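PDB 6JAV: group II chitinase from Ostrinia furnacalis, which probably hydrolyses chitin chains internally as an endochitinase, here represented by one catalytic domain of a much longer chitin-binding protein with an inhibitor bound. Local coordinates for residues A[92-97]-A[125-130]; A[131-136]-A[142-147]. All coordinates share one frame; numbering follows the deposited sequence. Where two conformers were deposited one is given.

Interaction 1 of 2, residues A[92-97]-A[125-130]; sequences DKYSKL and LDWEYP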
ATOM      1  N   ASP A  92      -0.303  21.396   2.436  1.00 16.78           N
ATOM      2  CA  ASP A  92       0.578  21.861   1.369  1.00 15.09           C
ATOM      3  C   ASP A  92       2.065  21.617   1.619  1.00 14.30           C
ATOM      4  O   ASP A  92       2.873  22.027   0.782  1.00 12.60           O
ATOM      5  CB  ASP A  92       0.355  23.359   1.087  1.00 15.61           C
ATOM      6  CG  ASP A  92       0.865  24.270   2.211  1.00 23.41           C
ATOM      7  OD1 ASP A  92       1.422  23.794   3.224  1.00 18.00           O
ATOM      8  OD2 ASP A  92       0.690  25.499   2.068  1.00 28.57           O
ATOM      9  N   LYS A  93       2.476  20.942   2.696  1.00 12.84           N
ATOM     10  CA  LYS A  93       3.903  20.985   3.033  1.00 12.59           C
ATOM     11  C   LYS A  93       4.791  20.268   2.010  1.00 12.33           C
ATOM     12  O   LYS A  93       5.915  20.727   1.750  1.00 11.81           O
ATOM     13  CB  LYS A  93       4.184  20.509   4.457  1.00 14.49           C
ATOM     14  CG  LYS A  93       3.909  19.046   4.698  1.00 14.64           C
ATOM     15  CD  LYS A  93       4.237  18.718   6.149  1.00 14.78           C
ATOM     16  CE  LYS A  93       3.773  17.313   6.464  1.00 15.65           C
ATOM     17  NZ  LYS A  93       4.088  16.959   7.918  1.00 15.42           N
ATOM     18  N   TYR A  94       4.333  19.155   1.418  1.00 11.01           N
ATOM     19  CA  TYR A  94       5.164  18.502   0.395  1.00  9.78           C
ATOM     20  C   TYR A  94       5.224  19.337  -0.876  1.00 11.70           C
ATOM     21  O   TYR A  94       6.280  19.401  -1.540  1.00 10.99           O
ATOM     22  CB  TYR A  94       4.644  17.090   0.091  1.00 10.74           C
ATOM     23  CG  TYR A  94       4.970  16.106   1.190  1.00 11.98           C
ATOM     24  CD1 TYR A  94       6.181  15.447   1.201  1.00 11.82           C
ATOM     25  CD2 TYR A  94       4.061  15.868   2.231  1.00 12.01           C
ATOM     26  CE1 TYR A  94       6.498  14.547   2.232  1.00 11.68           C
ATOM     27  CE2 TYR A  94       4.363  14.974   3.266  1.00 13.06           C
ATOM     28  CZ  TYR A  94       5.583  14.327   3.243  1.00 12.16           C
ATOM     29  OH  TYR A  94       5.948  13.439   4.240  1.00 12.87           O
ATOM     30  N   SER A  95       4.100  19.965  -1.236  1.00 11.41           N
ATOM     31  CA  SER A  95       4.098  20.878  -2.376  1.00 11.01           C
ATOM     32  C   SER A  95       5.063  22.040  -2.148  1.00 10.77           C
ATOM     33  O   SER A  95       5.831  22.397  -3.049  1.00 11.48           O
ATOM     34  CB  SER A  95       2.672  21.357  -2.636  1.00 11.33           C
ATOM     35  OG  SER A  95       2.626  22.252  -3.736  1.00 12.12           O
ATOM     36  N   LYS A  96       5.061  22.620  -0.937  1.00 11.00           N
ATOM     37  CA  LYS A  96       5.992  23.707  -0.654  1.00 12.59           C
ATOM     38  C   LYS A  96       7.430  23.233  -0.792  1.00 13.48           C
ATOM     39  O   LYS A  96       8.284  23.950  -1.329  1.00 14.80           O
ATOM     40  CB  LYS A  96       5.741  24.270   0.744  1.00 13.88           C
ATOM     41  CG  LYS A  96       4.415  25.008   0.879  1.00 18.83           C
ATOM     42  CD  LYS A  96       4.425  26.341   0.164  1.00 29.47           C
ATOM     43  CE  LYS A  96       3.293  27.220   0.687  1.00 43.97           C
ATOM     44  NZ  LYS A  96       3.186  28.501  -0.062  1.00 49.62           N
ATOM     45  N   LEU A  97       7.715  22.012  -0.333  1.00 11.53           N
ATOM     46  CA  LEU A  97       9.062  21.468  -0.460  1.00 10.72           C
ATOM     47  C   LEU A  97       9.460  21.327  -1.926  1.00 11.70           C
ATOM     48  O   LEU A  97      10.511  21.834  -2.349  1.00 12.39           O
ATOM     49  CB  LEU A  97       9.118  20.108   0.242  1.00 11.68           C
ATOM     50  CG  LEU A  97      10.390  19.292  -0.021  1.00 11.53           C
ATOM     51  CD1 LEU A  97      11.656  19.995   0.511  1.00 15.77           C
ATOM     52  CD2 LEU A  97      10.277  17.887   0.604  1.00 12.38           C
ATOM     53  N   LEU A 125       9.162   6.951  -1.180  1.00  8.73           N
ATOM     54  CA  LEU A 125       8.395   8.194  -1.165  1.00  9.10           C
ATOM     55  C   LEU A 125       6.911   7.864  -1.243  1.00 10.06           C
ATOM     56  O   LEU A 125       6.476   7.190  -2.186  1.00 10.57           O
ATOM     57  CB  LEU A 125       8.781   9.053  -2.373  1.00 10.36           C
ATOM     58  CG  LEU A 125      10.240   9.470  -2.361  1.00  9.09           C
ATOM     59  CD1 LEU A 125      10.609  10.065  -3.720  1.00 12.93           C
ATOM     60  CD2 LEU A 125      10.442  10.486  -1.251  1.00 13.07           C
ATOM     61  N   ASP A 126       6.126   8.370  -0.289  0.54  9.22           N
ATOM     62  CA  ASP A 126       4.708   8.035  -0.165  0.54  9.35           C
ATOM     63  C   ASP A 126       3.858   9.295  -0.039  0.54  8.47           C
ATOM     64  O   ASP A 126       2.952   9.373   0.796  0.54 10.77           O
ATOM     65  CB  ASP A 126       4.434   7.126   1.044  0.54 10.14           C
ATOM     66  CG  ASP A 126       5.064   5.755   0.908  0.54 13.01           C
ATOM     67  OD1 ASP A 126       6.296   5.692   0.731  0.54 15.41           O
ATOM     68  OD2 ASP A 126       4.358   4.731   1.003  0.54 13.69           O
ATOM     69  N   TRP A 127       4.131  10.306  -0.869  1.00  9.62           N
ATOM     70  CA  TRP A 127       3.307  11.516  -0.880  1.00  8.99           C
ATOM     71  C   TRP A 127       2.011  11.188  -1.623  1.00  9.52           C
ATOM     72  O   TRP A 127       2.041  10.773  -2.792  1.00 10.78           O
ATOM     73  CB  TRP A 127       4.070  12.623  -1.607  1.00  9.47           C
ATOM     74  CG  TRP A 127       3.296  13.926  -1.764  1.00  8.80           C
ATOM     75  CD1 TRP A 127       2.161  14.319  -1.113  1.00 11.22           C
ATOM     76  CD2 TRP A 127       3.672  15.005  -2.618  1.00  9.22           C
ATOM     77  NE1 TRP A 127       1.782  15.604  -1.541  1.00 11.81           N
ATOM     78  CE2 TRP A 127       2.695  16.025  -2.474  1.00  9.99           C
ATOM     79  CE3 TRP A 127       4.729  15.198  -3.511  1.00 11.01           C
ATOM     80  CZ2 TRP A 127       2.763  17.229  -3.193  1.00 10.06           C
ATOM     81  CZ3 TRP A 127       4.808  16.396  -4.204  1.00 10.67           C
ATOM     82  CH2 TRP A 127       3.823  17.390  -4.049  1.00 10.59           C
ATOM     83  N   GLU A 128       0.862  11.380  -0.963  1.00  8.86           N
ATOM     84  CA  GLU A 128      -0.451  11.041  -1.542  1.00  9.54           C
ATOM     85  C   GLU A 128      -1.260  12.328  -1.742  1.00 10.34           C
ATOM     86  O   GLU A 128      -2.063  12.694  -0.887  1.00 11.18           O
ATOM     87  CB  GLU A 128      -1.182  10.021  -0.628  1.00 11.19           C
ATOM     88  CG  GLU A 128      -0.338   8.737  -0.460  1.00 12.15           C
ATOM     89  CD  GLU A 128      -1.024   7.597   0.271  1.00 17.23           C
ATOM     90  OE1 GLU A 128      -2.215   7.678   0.569  1.00 17.03           O
ATOM     91  OE2 GLU A 128      -0.334   6.574   0.510  1.00 21.47           O
ATOM     92  N   TYR A 129      -1.072  13.035  -2.865  1.00 10.61           N
ATOM     93  CA  TYR A 129      -0.268  12.710  -4.048  1.00 10.12           C
ATOM     94  C   TYR A 129       0.204  14.053  -4.607  1.00 10.03           C
ATOM     95  O   TYR A 129      -0.407  15.085  -4.306  1.00 11.09           O
ATOM     96  CB  TYR A 129      -1.143  12.035  -5.130  1.00 11.14           C
ATOM     97  CG  TYR A 129      -1.661  10.694  -4.681  1.00 11.97           C
ATOM     98  CD1 TYR A 129      -0.830   9.570  -4.707  1.00 12.44           C
ATOM     99  CD2 TYR A 129      -2.929  10.575  -4.148  1.00 14.31           C
ATOM    100  CE1 TYR A 129      -1.259   8.354  -4.247  1.00 14.82           C
ATOM    101  CE2 TYR A 129      -3.388   9.336  -3.683  1.00 14.74           C
ATOM    102  CZ  TYR A 129      -2.541   8.237  -3.766  1.00 17.33           C
ATOM    103  OH  TYR A 129      -2.943   6.994  -3.319  1.00 24.56           O
ATOM    104  N   PRO A 130       1.272  14.056  -5.405  1.00  9.71           N
ATOM    105  CA  PRO A 130       1.662  15.293  -6.100  1.00 11.10           C
ATOM    106  C   PRO A 130       0.463  15.824  -6.874  1.00 10.88           C
ATOM    107  O   PRO A 130      -0.257  15.048  -7.516  1.00 11.15           O
ATOM    108  CB  PRO A 130       2.779  14.833  -7.053  1.00 12.23           C
ATOM    109  CG  PRO A 130       3.316  13.559  -6.456  1.00 13.70           C
ATOM    110  CD  PRO A 130       2.121  12.902  -5.770  1.00 10.47           C
TER
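Y94, in the first turn of helix 93-98, lays its CB on the indole of W127, 3.4 Å from CE2. This is a CH-pi contact with the five-membered ring, only 15° off the ring normal. The phenol then runs on past the indole. A chi1 of -75° turns it away from the carbonyl carbon of Y94 and into an offset stack on the five-membered ring, centroids 4.9 Å apart and planes 24° from parallel. The two side chains thus run antiparallel, each passing the other, and Y94 OH is hydrogen-bonded to D88. S95 follows and meets the six-membered end of the indole, mostly with backbone: its N lies 3.6 Å from W127 CZ2. On the face opposite Y94 CB, the indole is covered by its own segment, with P130 N 3.7 Å above the ring plane, so W127 is sandwiched between Y94 and the backbone that follows it. The contact joins two adjacent strand-to-helix connections of the family 18 TIM barrel, after strands 78-84 and 122-126; Y94 also touches L46 and L83 of strands 38-46 and 78-84, and helix 143-159 borders W127 through D144.

Interaction 2 of 2, residues A[131-136]-A[142-147]; sequences KCWQVD and DSDKQG
D144 holds K131 and W133 with a single carboxylate oxygen. OD2 accepts the backbone N of K131 at 2.9 Å on its anti lone pair, with an N-H...O angle of 147°. W133 NE1 donates to the same OD2, also at 2.9 Å but straighter, meeting it nearly in line with the C-O bond. OD2 lies almost in the indole plane, and ring and carboxylate are close to coplanar, although the two side chains cross at about a right angle. Placing CG beside the backbone N (chi1 -82°) carries the D144 carboxylate off the first turn of helix 143-159 toward these donors. Its other oxygen, OD1, is hydrogen-bonded to S95 OG and N99 ND2, so both oxygens are gripped and the rotation of the group is fixed; the donors around it probably stabilise its negative charge. K131 is less regular: chi1 lies well away from a staggered value at -141°, and a bend at chi2 folds the chain past D142, with CE 3.8 Å from D142 N. Its NZ ends on the carbonyls of C137 and G140. C132 centres an inverse gamma turn, W133-D136 forms a type I' turn, and the C132-C137 disulfide ties the loop together: a compact connection between the fourth strand and following helix of a family 18 TIM barrel.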
ATOM      1  N   LYS A 131       0.221  17.143  -6.767  1.00 12.05           N
ATOM      2  CA  LYS A 131      -0.891  17.858  -7.411  1.00 14.09           C
ATOM      3  C   LYS A 131      -2.230  17.548  -6.744  1.00 13.24           C
ATOM      4  O   LYS A 131      -2.920  18.446  -6.244  1.00 14.44           O
ATOM      5  CB  LYS A 131      -0.941  17.546  -8.908  1.00 13.98           C
ATOM      6  CG  LYS A 131      -1.297  18.719  -9.800  1.00 21.52           C
ATOM      7  CD  LYS A 131      -2.766  18.917  -9.883  1.00 19.40           C
ATOM      8  CE  LYS A 131      -3.084  20.088 -10.837  1.00 21.00           C
ATOM      9  NZ  LYS A 131      -4.333  20.767 -10.445  1.00 28.64           N
ATOM     10  N   CYS A 132      -2.601  16.262  -6.714  1.00 11.23           N
ATOM     11  CA  CYS A 132      -3.884  15.846  -6.152  1.00 12.20           C
ATOM     12  C   CYS A 132      -3.720  15.466  -4.683  1.00 11.74           C
ATOM     13  O   CYS A 132      -3.701  14.280  -4.312  1.00 12.66           O
ATOM     14  CB  CYS A 132      -4.440  14.691  -6.962  1.00 12.98           C
ATOM     15  SG  CYS A 132      -4.412  15.028  -8.752  1.00 15.88           S
ATOM     16  N   TRP A 133      -3.617  16.499  -3.834  1.00 11.81           N
ATOM     17  CA  TRP A 133      -3.386  16.295  -2.408  1.00 12.30           C
ATOM     18  C   TRP A 133      -4.560  15.534  -1.827  1.00 14.83           C
ATOM     19  O   TRP A 133      -5.709  15.971  -1.945  1.00 13.86           O
ATOM     20  CB  TRP A 133      -3.240  17.630  -1.681  1.00 13.60           C
ATOM     21  CG  TRP A 133      -2.210  18.569  -2.254  1.00 12.91           C
ATOM     22  CD1 TRP A 133      -1.225  18.292  -3.163  1.00 13.12           C
ATOM     23  CD2 TRP A 133      -2.087  19.946  -1.930  1.00 13.98           C
ATOM     24  NE1 TRP A 133      -0.484  19.441  -3.421  1.00 12.15           N
ATOM     25  CE2 TRP A 133      -1.013  20.468  -2.682  1.00 12.28           C
ATOM     26  CE3 TRP A 133      -2.794  20.801  -1.070  1.00 16.24           C
ATOM     27  CZ2 TRP A 133      -0.628  21.809  -2.601  1.00 11.95           C
ATOM     28  CZ3 TRP A 133      -2.411  22.123  -0.993  1.00 15.10           C
ATOM     29  CH2 TRP A 133      -1.339  22.619  -1.745  1.00 15.49           C
ATOM     30  N   GLN A 134      -4.283  14.377  -1.220  1.00 13.07           N
ATOM     31  CA  GLN A 134      -5.357  13.483  -0.758  1.00 13.28           C
ATOM     32  C   GLN A 134      -6.445  13.280  -1.823  1.00 13.98           C
ATOM     33  O   GLN A 134      -7.649  13.307  -1.530  1.00 15.83           O
ATOM     34  CB  GLN A 134      -5.923  13.922   0.594  1.00 12.45           C
ATOM     35  CG  GLN A 134      -4.922  13.647   1.741  1.00 14.50           C
ATOM     36  CD  GLN A 134      -5.511  13.907   3.114  1.00 15.97           C
ATOM     37  OE1 GLN A 134      -6.506  14.639   3.257  1.00 21.69           O
ATOM     38  NE2 GLN A 134      -4.907  13.309   4.142  1.00 14.56           N
ATOM     39  N   VAL A 135      -6.008  13.068  -3.066  1.00 12.96           N
ATOM     40  CA  VAL A 135      -6.828  12.734  -4.238  1.00 14.07           C
ATOM     41  C   VAL A 135      -7.573  13.932  -4.818  1.00 16.67           C
ATOM     42  O   VAL A 135      -8.207  13.814  -5.868  1.00 25.06           O
ATOM     43  CB  VAL A 135      -7.731  11.487  -4.049  1.00 16.72           C
ATOM     44  CG1 VAL A 135      -8.210  10.944  -5.404  1.00 23.71           C
ATOM     45  CG2 VAL A 135      -6.972  10.358  -3.322  1.00 18.07           C
ATOM     46  N   ASP A 136      -7.445  15.111  -4.208  1.00 15.71           N
ATOM     47  CA  ASP A 136      -8.192  16.283  -4.694  1.00 16.63           C
ATOM     48  C   ASP A 136      -7.306  17.068  -5.664  1.00 15.55           C
ATOM     49  O   ASP A 136      -6.471  17.871  -5.249  1.00 15.05           O
ATOM     50  CB  ASP A 136      -8.645  17.136  -3.522  1.00 16.98           C
ATOM     51  CG  ASP A 136      -9.597  18.250  -3.937  1.00 23.06           C
ATOM     52  OD1 ASP A 136      -9.663  18.586  -5.149  1.00 20.98           O
ATOM     53  OD2 ASP A 136     -10.256  18.791  -3.035  1.00 25.75           O
ATOM     54  N   ASP A 142      -0.015  22.393 -10.802  1.00 13.53           N
ATOM     55  CA  ASP A 142       0.588  21.500 -11.783  1.00 13.91           C
ATOM     56  C   ASP A 142       2.101  21.358 -11.602  1.00 14.66           C
ATOM     57  O   ASP A 142       2.658  20.288 -11.873  1.00 14.44           O
ATOM     58  CB  ASP A 142       0.259  22.061 -13.175  1.00 15.51           C
ATOM     59  CG  ASP A 142       0.953  21.332 -14.290  1.00 28.46           C
ATOM     60  OD1 ASP A 142       0.391  20.327 -14.773  1.00 28.85           O
ATOM     61  OD2 ASP A 142       2.062  21.760 -14.698  1.00 28.48           O
ATOM     62  N   SER A 143       2.778  22.400 -11.108  1.00 12.20           N
ATOM     63  CA  SER A 143       4.222  22.334 -10.904  1.00 12.68           C
ATOM     64  C   SER A 143       4.644  21.313  -9.840  1.00 11.26           C
ATOM     65  O   SER A 143       5.845  21.029  -9.738  1.00 12.05           O
ATOM     66  CB  SER A 143       4.765  23.718 -10.542  1.00 13.37           C
ATOM     67  OG  SER A 143       4.112  24.233  -9.396  1.00 14.96           O
ATOM     68  N   ASP A 144       3.692  20.758  -9.078  1.00 11.28           N
ATOM     69  CA  ASP A 144       4.023  19.613  -8.219  1.00 11.69           C
ATOM     70  C   ASP A 144       4.606  18.465  -9.028  1.00 10.97           C
ATOM     71  O   ASP A 144       5.454  17.720  -8.519  1.00 10.90           O
ATOM     72  CB  ASP A 144       2.772  19.101  -7.496  1.00 11.07           C
ATOM     73  CG  ASP A 144       2.431  19.879  -6.257  1.00 11.82           C
ATOM     74  OD1 ASP A 144       3.105  20.870  -5.934  1.00 11.89           O
ATOM     75  OD2 ASP A 144       1.436  19.506  -5.596  1.00 11.12           O
ATOM     76  N   LYS A 145       4.166  18.291 -10.280  1.00 12.70           N
ATOM     77  CA  LYS A 145       4.686  17.199 -11.104  1.00 10.37           C
ATOM     78  C   LYS A 145       6.174  17.373 -11.368  1.00 13.21           C
ATOM     79  O   LYS A 145       6.981  16.469 -11.100  1.00 12.28           O
ATOM     80  CB  LYS A 145       3.897  17.106 -12.419  1.00 11.92           C
ATOM     81  CG  LYS A 145       4.403  15.967 -13.267  1.00 14.70           C
ATOM     82  CD  LYS A 145       3.762  15.900 -14.640  1.00 23.20           C
ATOM     83  CE  LYS A 145       2.336  15.558 -14.538  1.00 26.44           C
ATOM     84  NZ  LYS A 145       1.732  15.495 -15.911  1.00 42.66           N
ATOM     85  N   GLN A 146       6.571  18.539 -11.892  1.00 11.22           N
ATOM     86  CA  GLN A 146       7.980  18.758 -12.162  1.00 13.21           C
ATOM     87  C   GLN A 146       8.773  18.791 -10.863  1.00 10.75           C
ATOM     88  O   GLN A 146       9.894  18.292 -10.801  1.00 12.64           O
ATOM     89  CB  GLN A 146       8.160  20.064 -12.953  1.00 15.14           C
ATOM     90  CG  GLN A 146       9.584  20.327 -13.377  1.00 20.78           C
ATOM     91  CD  GLN A 146      10.123  19.253 -14.324  1.00 28.26           C
ATOM     92  OE1 GLN A 146       9.587  19.037 -15.414  1.00 31.23           O
ATOM     93  NE2 GLN A 146      11.185  18.576 -13.907  1.00 33.56           N
ATOM     94  N   GLY A 147       8.195  19.368  -9.809  1.00 11.57           N
ATOM     95  CA  GLY A 147       8.925  19.446  -8.560  1.00 10.76           C
ATOM     96  C   GLY A 147       9.205  18.074  -7.979  1.00  8.59           C
ATOM     97  O   GLY A 147      10.310  17.813  -7.496  1.00  9.87           O
TER

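Interactions 1 and 2 come in series along the chain, their centres about 7 Å apart on the same side of the domain, and share the run from strand 122-126 through the loop to helix 143-159. They touch directly: the W133 indole packs against helix 93-98, with its CZ2 3.3 Å from S95 CB, and E128 O and Q134 N, 2.8 Å apart, form a probable backbone hydrogen bond. Together they tie the connections after two adjacent parallel strands, 78-84 and 122-126, into one unit. Residues 125-130 complete the DxxDxDxE signature of family 18, in which E128 matches the glutamate that acts as general acid in relatives; the W127 and W133 side chains lie about 13 and 11 Å from the bound inhibitor.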